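Local coordinates for VAO-type flavoprotein oxidase VAO615 (Myceliophthora thermophila, PDB 6F72) that probably acts as a secreted flavoprotein oxidase, holding one bicovalently bound FAD that reacts rapidly with oxygen once reduced and for which no substrate has been identified, at residues A[96-101]-A[121-126]; A[251-256]-A[265-270]; A[305-310]-A[369-374]. One frame throughout, in Å; residues are numbered along the deposited sequence.

Contact 1: A[96-101]-A[121-126]; sequences GDVLSQ and GNYPSY. With NAG (2-acetamido-2-deoxy-beta-D-glucopyranose), chain C.
Gly96 and Tyr123 bring two loop segments together, their CA atoms 6.2 Å apart, and neither segment is in regular helix or strand where they touch. Carbonyl O of Gly96 sits over one face of the Tyr123 ring, toward its rim and 3.4 Å from CD2, and the same oxygen lies against CD of Pro124. This O is buried and has no hydrogen-bonding partner in the model. Tyr123 carries its CG anti to its own carbonyl carbon (chi1 -81°), and its ring reaches across to Asp97. There the hydroxyl OH donates to OD2 of Asp97 in a short 2.5 Å hydrogen bond that arrives from above the carboxylate plane, 52° out of it; ring and carboxylate planes are turned 76° apart. A weak second bond, from N of Val98 to the same OH at 3.4 Å, also grips the phenol oxygen, while CG2 of Val98 packs on CE1 of Tyr123 at 3.8 Å. The contact ties the loop before helix 101-104 to the entry into strand 126-129, whose side belongs to the PCMH-type FAD-binding family region, and the Val98 side chain comes about 6 Å, nearest atoms, from the bound FAD. A phenylalanine in place of Tyr123 would probably leave OD2 of Asp97 without this donor and Val98 N without its weak acceptor. OD1 of Asp97 is held separately by the backbone N of Gln60. Next to Tyr123 in the chain, Asn122 uses ND2 to donate to O7 of an N-acetylglucosamine at 2.9 Å, and ND2 also bonds to Phe103 O.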
loop_
_atom_site.group_PDB
_atom_site.type_symbol
_atom_site.label_atom_id
_atom_site.label_comp_id
_atom_site.label_asym_id
_atom_site.label_seq_id
_atom_site.Cartn_x
_atom_site.Cartn_y
_atom_site.Cartn_z
ATOM N N GLY A 96 -14.833 1.005 -10.876
ATOM C CA GLY A 96 -15.328 0.625 -9.560
ATOM C C GLY A 96 -14.731 -0.637 -8.975
ATOM O O GLY A 96 -15.166 -1.063 -7.909
ATOM N N ASP A 97 -13.748 -1.234 -9.653
ATOM C CA ASP A 97 -13.157 -2.497 -9.188
ATOM C C ASP A 97 -12.088 -2.222 -8.155
ATOM O O ASP A 97 -11.444 -1.172 -8.197
ATOM C CB ASP A 97 -12.526 -3.311 -10.323
ATOM C CG ASP A 97 -13.470 -4.339 -10.911
ATOM O OD1 ASP A 97 -14.243 -3.962 -11.819
ATOM O OD2 ASP A 97 -13.424 -5.530 -10.473
ATOM N N VAL A 98 -11.905 -3.170 -7.236
ATOM C CA VAL A 98 -10.703 -3.202 -6.393
ATOM C C VAL A 98 -9.903 -4.467 -6.696
ATOM O O VAL A 98 -10.439 -5.401 -7.320
ATOM C CB VAL A 98 -11.002 -3.004 -4.885
ATOM C CG1 VAL A 98 -11.441 -1.574 -4.623
ATOM C CG2 VAL A 98 -12.036 -3.996 -4.361
ATOM N N LEU A 99 -8.637 -4.504 -6.284
ATOM C CA LEU A 99 -7.787 -5.661 -6.558
ATOM C C LEU A 99 -8.011 -6.862 -5.613
ATOM O O LEU A 99 -7.656 -8.007 -5.951
ATOM C CB LEU A 99 -6.306 -5.259 -6.577
ATOM C CG LEU A 99 -5.667 -4.356 -7.639
ATOM C CD1 LEU A 99 -4.177 -4.301 -7.346
ATOM C CD2 LEU A 99 -5.862 -4.862 -9.050
ATOM N N SER A 100 -8.627 -6.616 -4.456
ATOM C CA SER A 100 -8.774 -7.663 -3.439
ATOM C C SER A 100 -9.892 -8.662 -3.725
ATOM O O SER A 100 -11.084 -8.313 -3.679
ATOM C CB SER A 100 -8.942 -7.063 -2.042
ATOM O OG SER A 100 -9.389 -8.035 -1.120
ATOM N N GLN A 101 -9.487 -9.917 -3.951
ATOM C CA GLN A 101 -10.420 -11.023 -4.183
ATOM C C GLN A 101 -11.339 -11.203 -2.977
ATOM O O GLN A 101 -12.486 -11.614 -3.127
ATOM C CB GLN A 101 -9.690 -12.345 -4.471
ATOM C CG GLN A 101 -8.601 -12.316 -5.544
ATOM C CD GLN A 101 -7.225 -11.967 -4.992
ATOM O OE1 GLN A 101 -7.108 -11.301 -3.968
ATOM N NE2 GLN A 101 -6.175 -12.407 -5.684
ATOM N N GLY A 121 -22.236 -5.702 -4.686
ATOM C CA GLY A 121 -21.744 -6.121 -3.370
ATOM C C GLY A 121 -21.049 -4.973 -2.671
ATOM O O GLY A 121 -21.666 -3.943 -2.426
ATOM N N ASN A 122 -19.757 -5.153 -2.382
ATOM C CA ASN A 122 -18.931 -4.133 -1.709
ATOM C C ASN A 122 -18.504 -2.976 -2.638
ATOM O O ASN A 122 -18.015 -1.933 -2.170
ATOM C CB ASN A 122 -17.678 -4.768 -1.093
ATOM C CG ASN A 122 -17.987 -5.785 0.013
ATOM O OD1 ASN A 122 -18.905 -5.619 0.829
ATOM N ND2 ASN A 122 -17.182 -6.834 0.054
ATOM N N TYR A 123 -18.669 -3.166 -3.947
ATOM C CA TYR A 123 -18.333 -2.152 -4.937
ATOM C C TYR A 123 -19.258 -0.953 -4.770
ATOM O O TYR A 123 -20.419 -1.142 -4.381
ATOM C CB TYR A 123 -18.459 -2.745 -6.348
ATOM C CG TYR A 123 -17.259 -3.552 -6.792
ATOM C CD1 TYR A 123 -16.320 -4.031 -5.866
ATOM C CD2 TYR A 123 -17.075 -3.860 -8.138
ATOM C CE1 TYR A 123 -15.227 -4.776 -6.274
ATOM C CE2 TYR A 123 -15.982 -4.607 -8.557
ATOM C CZ TYR A 123 -15.063 -5.053 -7.619
ATOM O OH TYR A 123 -13.971 -5.776 -8.024
ATOM N N PRO A 124 -18.751 0.278 -5.031
ATOM C CA PRO A 124 -19.599 1.482 -4.973
ATOM C C PRO A 124 -20.670 1.445 -6.073
ATOM O O PRO A 124 -20.431 0.848 -7.114
ATOM C CB PRO A 124 -18.607 2.621 -5.280
ATOM C CG PRO A 124 -17.585 1.982 -6.166
ATOM C CD PRO A 124 -17.430 0.578 -5.622
ATOM N N SER A 125 -21.817 2.087 -5.843
ATOM C CA SER A 125 -22.884 2.205 -6.845
ATOM C C SER A 125 -22.535 3.112 -8.033
ATOM O O SER A 125 -22.872 2.802 -9.180
ATOM C CB SER A 125 -24.147 2.734 -6.185
ATOM O OG SER A 125 -24.656 1.811 -5.255
ATOM N N TYR A 126 -21.903 4.251 -7.741
ATOM C CA TYR A 126 -21.517 5.250 -8.752
ATOM C C TYR A 126 -20.094 5.739 -8.513
ATOM O O TYR A 126 -19.633 5.815 -7.364
ATOM C CB TYR A 126 -22.467 6.452 -8.735
ATOM C CG TYR A 126 -23.851 6.145 -9.248
ATOM C CD1 TYR A 126 -24.156 6.257 -10.614
ATOM C CD2 TYR A 126 -24.863 5.743 -8.368
ATOM C CE1 TYR A 126 -25.435 5.966 -11.086
ATOM C CE2 TYR A 126 -26.133 5.443 -8.824
ATOM C CZ TYR A 126 -26.421 5.566 -10.176
ATOM O OH TYR A 126 -27.699 5.268 -10.597
HETATM C C1 NAG C . -18.952 -11.539 1.976
HETATM C C2 NAG C . -18.403 -10.598 3.074
HETATM C C3 NAG C . -18.980 -10.959 4.440
HETATM C C4 NAG C . -20.515 -11.050 4.437
HETATM C C5 NAG C . -21.007 -11.868 3.236
HETATM C C6 NAG C . -22.515 -11.750 3.044
HETATM C C7 NAG C . -16.177 -9.540 2.816
HETATM C C8 NAG C . -14.706 -9.755 2.980
HETATM N N2 NAG C . -16.945 -10.588 3.152
HETATM O O3 NAG C . -18.550 -9.981 5.396
HETATM O O4 NAG C . -20.976 -11.733 5.610
HETATM O O5 NAG C . -20.379 -11.479 2.007
HETATM O O6 NAG C . -22.935 -12.910 2.319
HETATM O O7 NAG C . -16.608 -8.469 2.411
#

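Contact 2: A[251-256]-A[265-270]; sequences VLEWEV and VATPTR
Glu253 lies beside Thr267, both side chains pointing the same way, with CG of Glu253 3.6 Å from CG2 of Thr267. Beyond CG the glutamate runs extended (chi2 -178°), and its OE1 comes within 3.4 Å of CG1 of Val265. A water donates to OE1 of Glu253 and weakly accepts from NH2 of Arg270, a bridge between charged atoms that do not touch, while OE2 is hydrogen-bonded to Tyr185 OH. In Thr267, OG1 takes the place between backbone N and carbonyl carbon (chi1 88°), from which it accepts the N-H of Thr269 at 3.0 Å, an ST turn. CG1 of Val251 lies over one face of the Trp254 indole, near its rim, and NE1 is hydrogen-bonded to Ser279 OG.

The backbones form an antiparallel beta hairpin. Trp254 and Ala266 are a hydrogen-bonded pair, with Trp254 N to Ala266 O 2.8 Å and Ala266 N to Trp254 O 2.7 Å, their CB atoms on the same face. Leu252 and Glu253 both oppose Thr293 in a classic beta bulge against strand 288-298. Helix 272-278 covers the Trp254 and Ala266 face through Leu278 and Tyr275, and Thr232 of helix 227-233 also touches the indole.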
loop_
_atom_site.group_PDB
_atom_site.type_symbol
_atom_site.label_atom_id
_atom_site.label_comp_id
_atom_site.label_asym_id
_atom_site.label_seq_id
_atom_site.Cartn_x
_atom_site.Cartn_y
_atom_site.Cartn_z
ATOM N N VAL A 251 7.525 14.276 1.459
ATOM C CA VAL A 251 6.430 15.152 1.069
ATOM C C VAL A 251 6.739 16.602 1.408
ATOM O O VAL A 251 7.158 16.931 2.539
ATOM C CB VAL A 251 5.066 14.743 1.675
ATOM C CG1 VAL A 251 3.952 15.619 1.101
ATOM C CG2 VAL A 251 4.752 13.304 1.350
ATOM N N LEU A 252 6.539 17.470 0.413
ATOM C CA LEU A 252 6.688 18.907 0.611
ATOM C C LEU A 252 5.330 19.579 0.795
ATOM O O LEU A 252 5.163 20.415 1.676
ATOM C CB LEU A 252 7.480 19.541 -0.538
ATOM C CG LEU A 252 8.859 18.963 -0.854
ATOM C CD1 LEU A 252 9.345 19.511 -2.183
ATOM C CD2 LEU A 252 9.860 19.280 0.257
ATOM N N GLU A 253 4.368 19.204 -0.050
ATOM C CA GLU A 253 3.045 19.827 -0.099
ATOM C C GLU A 253 2.008 18.789 -0.429
ATOM O O GLU A 253 2.313 17.846 -1.145
ATOM C CB GLU A 253 2.997 20.885 -1.200
ATOM C CG GLU A 253 3.887 22.080 -0.898
ATOM C CD GLU A 253 3.825 23.157 -1.959
ATOM O OE1 GLU A 253 2.708 23.476 -2.425
ATOM O OE2 GLU A 253 4.898 23.698 -2.293
ATOM N N TRP A 254 0.806 18.982 0.118
ATOM C CA TRP A 254 -0.403 18.255 -0.264
ATOM C C TRP A 254 -1.382 19.290 -0.782
ATOM O O TRP A 254 -1.643 20.289 -0.105
ATOM C CB TRP A 254 -1.063 17.566 0.933
ATOM C CG TRP A 254 -0.276 16.440 1.539
ATOM C CD1 TRP A 254 0.407 16.459 2.736
ATOM C CD2 TRP A 254 -0.102 15.131 0.995
ATOM N NE1 TRP A 254 1.001 15.237 2.961
ATOM C CE2 TRP A 254 0.709 14.403 1.907
ATOM C CE3 TRP A 254 -0.541 14.494 -0.189
ATOM C CZ2 TRP A 254 1.082 13.074 1.679
ATOM C CZ3 TRP A 254 -0.155 13.178 -0.419
ATOM C CH2 TRP A 254 0.639 12.479 0.514
ATOM N N GLU A 255 -1.930 19.034 -1.967
ATOM C CA GLU A 255 -3.052 19.799 -2.476
ATOM C C GLU A 255 -4.301 18.943 -2.292
ATOM O O GLU A 255 -4.322 17.781 -2.677
ATOM C CB GLU A 255 -2.821 20.152 -3.940
ATOM C CG GLU A 255 -3.956 20.943 -4.577
ATOM C CD GLU A 255 -3.936 20.898 -6.088
ATOM O OE1 GLU A 255 -3.019 20.279 -6.673
ATOM O OE2 GLU A 255 -4.856 21.493 -6.700
ATOM N N VAL A 256 -5.313 19.530 -1.658
ATOM C CA VAL A 256 -6.476 18.806 -1.159
ATOM C C VAL A 256 -7.790 19.554 -1.356
ATOM O O VAL A 256 -7.800 20.764 -1.572
ATOM C CB VAL A 256 -6.361 18.436 0.363
ATOM C CG1 VAL A 256 -5.020 17.805 0.700
ATOM C CG2 VAL A 256 -6.665 19.624 1.273
ATOM N N VAL A 265 -3.941 23.940 0.131
ATOM C CA VAL A 265 -2.593 23.389 0.102
ATOM C C VAL A 265 -2.099 23.287 1.557
ATOM O O VAL A 265 -2.222 24.242 2.334
ATOM C CB VAL A 265 -1.640 24.228 -0.792
ATOM C CG1 VAL A 265 -0.208 23.715 -0.714
ATOM C CG2 VAL A 265 -2.109 24.199 -2.247
ATOM N N ALA A 266 -1.585 22.102 1.907
ATOM C CA ALA A 266 -1.020 21.804 3.218
ATOM C C ALA A 266 0.478 21.593 3.079
ATOM O O ALA A 266 0.935 20.808 2.237
ATOM C CB ALA A 266 -1.686 20.581 3.847
ATOM N N THR A 267 1.226 22.328 3.901
ATOM C CA THR A 267 2.684 22.336 3.880
ATOM C C THR A 267 3.150 22.398 5.348
ATOM O O THR A 267 2.324 22.612 6.244
ATOM C CB THR A 267 3.268 23.542 3.066
ATOM O OG1 THR A 267 3.413 24.683 3.914
ATOM C CG2 THR A 267 2.413 23.915 1.840
ATOM N N PRO A 268 4.462 22.205 5.608
ATOM C CA PRO A 268 4.952 22.416 6.988
ATOM C C PRO A 268 4.702 23.829 7.546
ATOM O O PRO A 268 4.665 24.001 8.761
ATOM C CB PRO A 268 6.457 22.166 6.867
ATOM C CG PRO A 268 6.588 21.260 5.695
ATOM C CD PRO A 268 5.539 21.708 4.727
ATOM N N THR A 269 4.535 24.825 6.669
ATOM C CA THR A 269 4.220 26.191 7.110
ATOM C C THR A 269 2.828 26.736 6.705
ATOM O O THR A 269 2.608 27.952 6.757
ATOM C CB THR A 269 5.342 27.189 6.717
ATOM O OG1 THR A 269 5.684 27.030 5.329
ATOM C CG2 THR A 269 6.594 26.973 7.588
ATOM N N ARG A 270 1.900 25.851 6.300
ATOM C CA ARG A 270 0.525 26.261 5.931
ATOM C C ARG A 270 -0.437 25.089 6.104
ATOM O O ARG A 270 -0.243 24.051 5.480
ATOM C CB ARG A 270 0.479 26.787 4.485
ATOM C CG ARG A 270 -0.889 27.306 4.006
ATOM C CD ARG A 270 -0.986 27.386 2.479
ATOM N NE ARG A 270 0.351 27.502 1.883
ATOM C CZ ARG A 270 0.635 27.622 0.583
ATOM N NH1 ARG A 270 -0.337 27.672 -0.353
ATOM N NH2 ARG A 270 1.926 27.700 0.221
HETATM O O HOH W 1 1.533 26.241 -2.468
#

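Contact 3: A[305-310]-A[369-374]; sequences TLLGFN and PFLDDL. With NAG (2-acetamido-2-deoxy-beta-D-glucopyranose), chain F.
Leu307 and Phe309 pack against Leu371 and Leu374 in a buried, wholly apolar strand-on-helix contact, where helix 360-376 lies on strand 302-310 of the seven-stranded antiparallel sheet. The axes of the two short segments run nearly parallel, 16° apart, with a closest approach of 10.9 Å, and no hydrogen bond links them.

Leu374 does much of the work. Its CD2 sits over one face of the Phe309 ring, 3.7 Å from the centroid and 17° off the normal, a CH-pi contact in which the two side chains cross at about a right angle. With CG between its backbone N and carbonyl carbon (chi1 62°), Phe309 turns that face to the leucine methyl. Leu307, whose CG is anti to its backbone N, divides its methyls: CD1 meets CD2 of Leu371 at 3.7 Å and CD1 of Leu374 at 4.1 Å, whereas CD2 reaches CB of Phe370. Only the root of Phe370 takes part here, since its ring leads away and makes edge-to-face contacts with Phe333 and Phe340.

At the end of the strand segment, Asn310 is N-glycosylated, ND2 joined covalently to C1 of N-acetylglucosamine, and OD1 accepts from the backbone N of Ser312. Strand 302-310 is itself flanked by strands 348-356 and 382-388, Ile379 and Pro381 in the loop before the latter pack on Leu374, and helix 316-335 lies alongside, touching Phe309 through Val323 and Phe370 through Leu329.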
loop_
_atom_site.group_PDB
_atom_site.type_symbol
_atom_site.label_atom_id
_atom_site.label_comp_id
_atom_site.label_asym_id
_atom_site.label_seq_id
_atom_site.Cartn_x
_atom_site.Cartn_y
_atom_site.Cartn_z
ATOM N N THR A 305 22.349 -6.750 -6.308
ATOM C CA THR A 305 22.661 -8.171 -6.264
ATOM C C THR A 305 21.448 -9.043 -6.032
ATOM O O THR A 305 20.460 -8.611 -5.429
ATOM C CB THR A 305 23.741 -8.520 -5.208
ATOM O OG1 THR A 305 24.247 -9.828 -5.486
ATOM C CG2 THR A 305 23.186 -8.468 -3.765
ATOM N N LEU A 306 21.543 -10.265 -6.545
ATOM C CA LEU A 306 20.813 -11.393 -6.002
ATOM C C LEU A 306 21.727 -12.017 -4.952
ATOM O O LEU A 306 22.924 -12.226 -5.195
ATOM C CB LEU A 306 20.458 -12.417 -7.093
ATOM C CG LEU A 306 19.434 -13.517 -6.767
ATOM C CD1 LEU A 306 18.678 -13.920 -8.020
ATOM C CD2 LEU A 306 20.068 -14.752 -6.133
ATOM N N LEU A 307 21.154 -12.292 -3.784
ATOM C CA LEU A 307 21.819 -13.072 -2.753
ATOM C C LEU A 307 20.860 -14.118 -2.201
ATOM O O LEU A 307 19.893 -13.784 -1.509
ATOM C CB LEU A 307 22.374 -12.160 -1.647
ATOM C CG LEU A 307 22.898 -12.752 -0.326
ATOM C CD1 LEU A 307 24.032 -13.751 -0.539
ATOM C CD2 LEU A 307 23.326 -11.624 0.603
ATOM N N GLY A 308 21.139 -15.381 -2.517
ATOM C CA GLY A 308 20.293 -16.498 -2.108
ATOM C C GLY A 308 21.057 -17.621 -1.445
ATOM O O GLY A 308 22.220 -17.860 -1.764
ATOM N N PHE A 309 20.394 -18.303 -0.511
ATOM C CA PHE A 309 20.932 -19.498 0.147
ATOM C C PHE A 309 19.807 -20.415 0.617
ATOM O O PHE A 309 18.690 -19.949 0.859
ATOM C CB PHE A 309 21.871 -19.130 1.309
ATOM C CG PHE A 309 21.215 -18.364 2.430
ATOM C CD1 PHE A 309 20.575 -19.035 3.483
ATOM C CD2 PHE A 309 21.271 -16.960 2.465
ATOM C CE1 PHE A 309 19.980 -18.330 4.526
ATOM C CE2 PHE A 309 20.687 -16.250 3.512
ATOM C CZ PHE A 309 20.041 -16.936 4.542
ATOM N N ASN A 310 20.115 -21.707 0.759
ATOM C CA ASN A 310 19.117 -22.713 1.148
ATOM C C ASN A 310 19.622 -23.773 2.154
ATOM O O ASN A 310 20.721 -23.645 2.695
ATOM C CB ASN A 310 18.479 -23.352 -0.098
ATOM C CG ASN A 310 19.482 -24.044 -0.998
ATOM O OD1 ASN A 310 20.175 -24.973 -0.587
ATOM N ND2 ASN A 310 19.551 -23.594 -2.247
ATOM N N PRO A 369 30.623 -9.186 4.427
ATOM C CA PRO A 369 30.247 -9.743 5.744
ATOM C C PRO A 369 29.192 -10.856 5.670
ATOM O O PRO A 369 29.336 -11.878 6.358
ATOM C CB PRO A 369 29.685 -8.536 6.505
ATOM C CG PRO A 369 30.225 -7.344 5.796
ATOM C CD PRO A 369 30.315 -7.745 4.360
ATOM N N PHE A 370 28.165 -10.655 4.837
ATOM C CA PHE A 370 27.087 -11.628 4.630
ATOM C C PHE A 370 27.619 -12.927 4.035
ATOM O O PHE A 370 27.252 -14.010 4.499
ATOM C CB PHE A 370 25.968 -11.055 3.737
ATOM C CG PHE A 370 25.350 -9.775 4.253
ATOM C CD1 PHE A 370 24.273 -9.812 5.150
ATOM C CD2 PHE A 370 25.828 -8.528 3.825
ATOM C CE1 PHE A 370 23.698 -8.635 5.619
ATOM C CE2 PHE A 370 25.261 -7.346 4.296
ATOM C CZ PHE A 370 24.195 -7.398 5.192
ATOM N N LEU A 371 28.494 -12.809 3.032
ATOM C CA LEU A 371 29.098 -13.968 2.344
ATOM C C LEU A 371 30.061 -14.771 3.227
ATOM O O LEU A 371 30.108 -16.003 3.121
ATOM C CB LEU A 371 29.795 -13.562 1.028
ATOM C CG LEU A 371 29.126 -12.661 -0.025
ATOM C CD1 LEU A 371 29.959 -12.606 -1.298
ATOM C CD2 LEU A 371 27.697 -13.072 -0.351
ATOM N N ASP A 372 30.816 -14.077 4.084
ATOM C CA ASP A 372 31.694 -14.725 5.055
ATOM C C ASP A 372 30.899 -15.499 6.100
ATOM O O ASP A 372 31.308 -16.604 6.490
ATOM C CB ASP A 372 32.614 -13.713 5.753
ATOM C CG ASP A 372 33.774 -13.253 4.880
ATOM O OD1 ASP A 372 34.161 -13.952 3.917
ATOM O OD2 ASP A 372 34.311 -12.167 5.167
ATOM N N ASP A 373 29.775 -14.930 6.551
ATOM C CA ASP A 373 28.928 -15.591 7.549
ATOM C C ASP A 373 28.369 -16.908 7.028
ATOM O O ASP A 373 28.418 -17.935 7.725
ATOM C CB ASP A 373 27.797 -14.686 8.037
ATOM C CG ASP A 373 26.936 -15.359 9.103
ATOM O OD1 ASP A 373 25.971 -16.060 8.735
ATOM O OD2 ASP A 373 27.237 -15.206 10.308
ATOM N N LEU A 374 27.853 -16.868 5.801
ATOM C CA LEU A 374 27.350 -18.061 5.124
ATOM C C LEU A 374 28.456 -19.102 4.910
ATOM O O LEU A 374 28.249 -20.287 5.203
ATOM C CB LEU A 374 26.654 -17.687 3.808
ATOM C CG LEU A 374 25.383 -16.844 3.972
ATOM C CD1 LEU A 374 25.085 -16.019 2.724
ATOM C CD2 LEU A 374 24.195 -17.710 4.365
HETATM C C1 NAG F . 20.429 -24.153 -3.251
HETATM C C2 NAG F . 19.749 -24.225 -4.630
HETATM C C3 NAG F . 20.698 -24.779 -5.702
HETATM C C4 NAG F . 22.071 -24.098 -5.661
HETATM C C5 NAG F . 22.641 -24.227 -4.238
HETATM C C6 NAG F . 24.061 -23.679 -4.097
HETATM C C7 NAG F . 17.287 -24.577 -4.443
HETATM C C8 NAG F . 16.221 -25.633 -4.380
HETATM N N2 NAG F . 18.541 -25.044 -4.553
HETATM O O3 NAG F . 20.108 -24.626 -6.997
HETATM O O4 NAG F . 22.941 -24.680 -6.644
HETATM O O5 NAG F . 21.751 -23.580 -3.304
HETATM O O6 NAG F . 24.047 -22.246 -4.101
HETATM O O7 NAG F . 16.999 -23.388 -4.395
#

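In the fold
Contacts 1 and 3 are both buried, but they differ in kind: contact 1 joins loops through a phenol-carboxylate hydrogen bond, contact 3 a helix and a strand through carbon alone. Contact 2 is partly buried, pairing backbone bonds with a water-linked charged fringe. No secondary-structure element is common to any two of them. Contact 2 and one side of contact 1 fall in the FAD-binding family region, whereas contact 3 belongs to the seven-stranded sheet, on the opposite side of the chain's centre from contact 1. Centres lie 30 Å apart for contacts 1 and 2, and 43 Å from either to contact 3. A glycan lies beside contact 1, and another is attached at the strand end of contact 3.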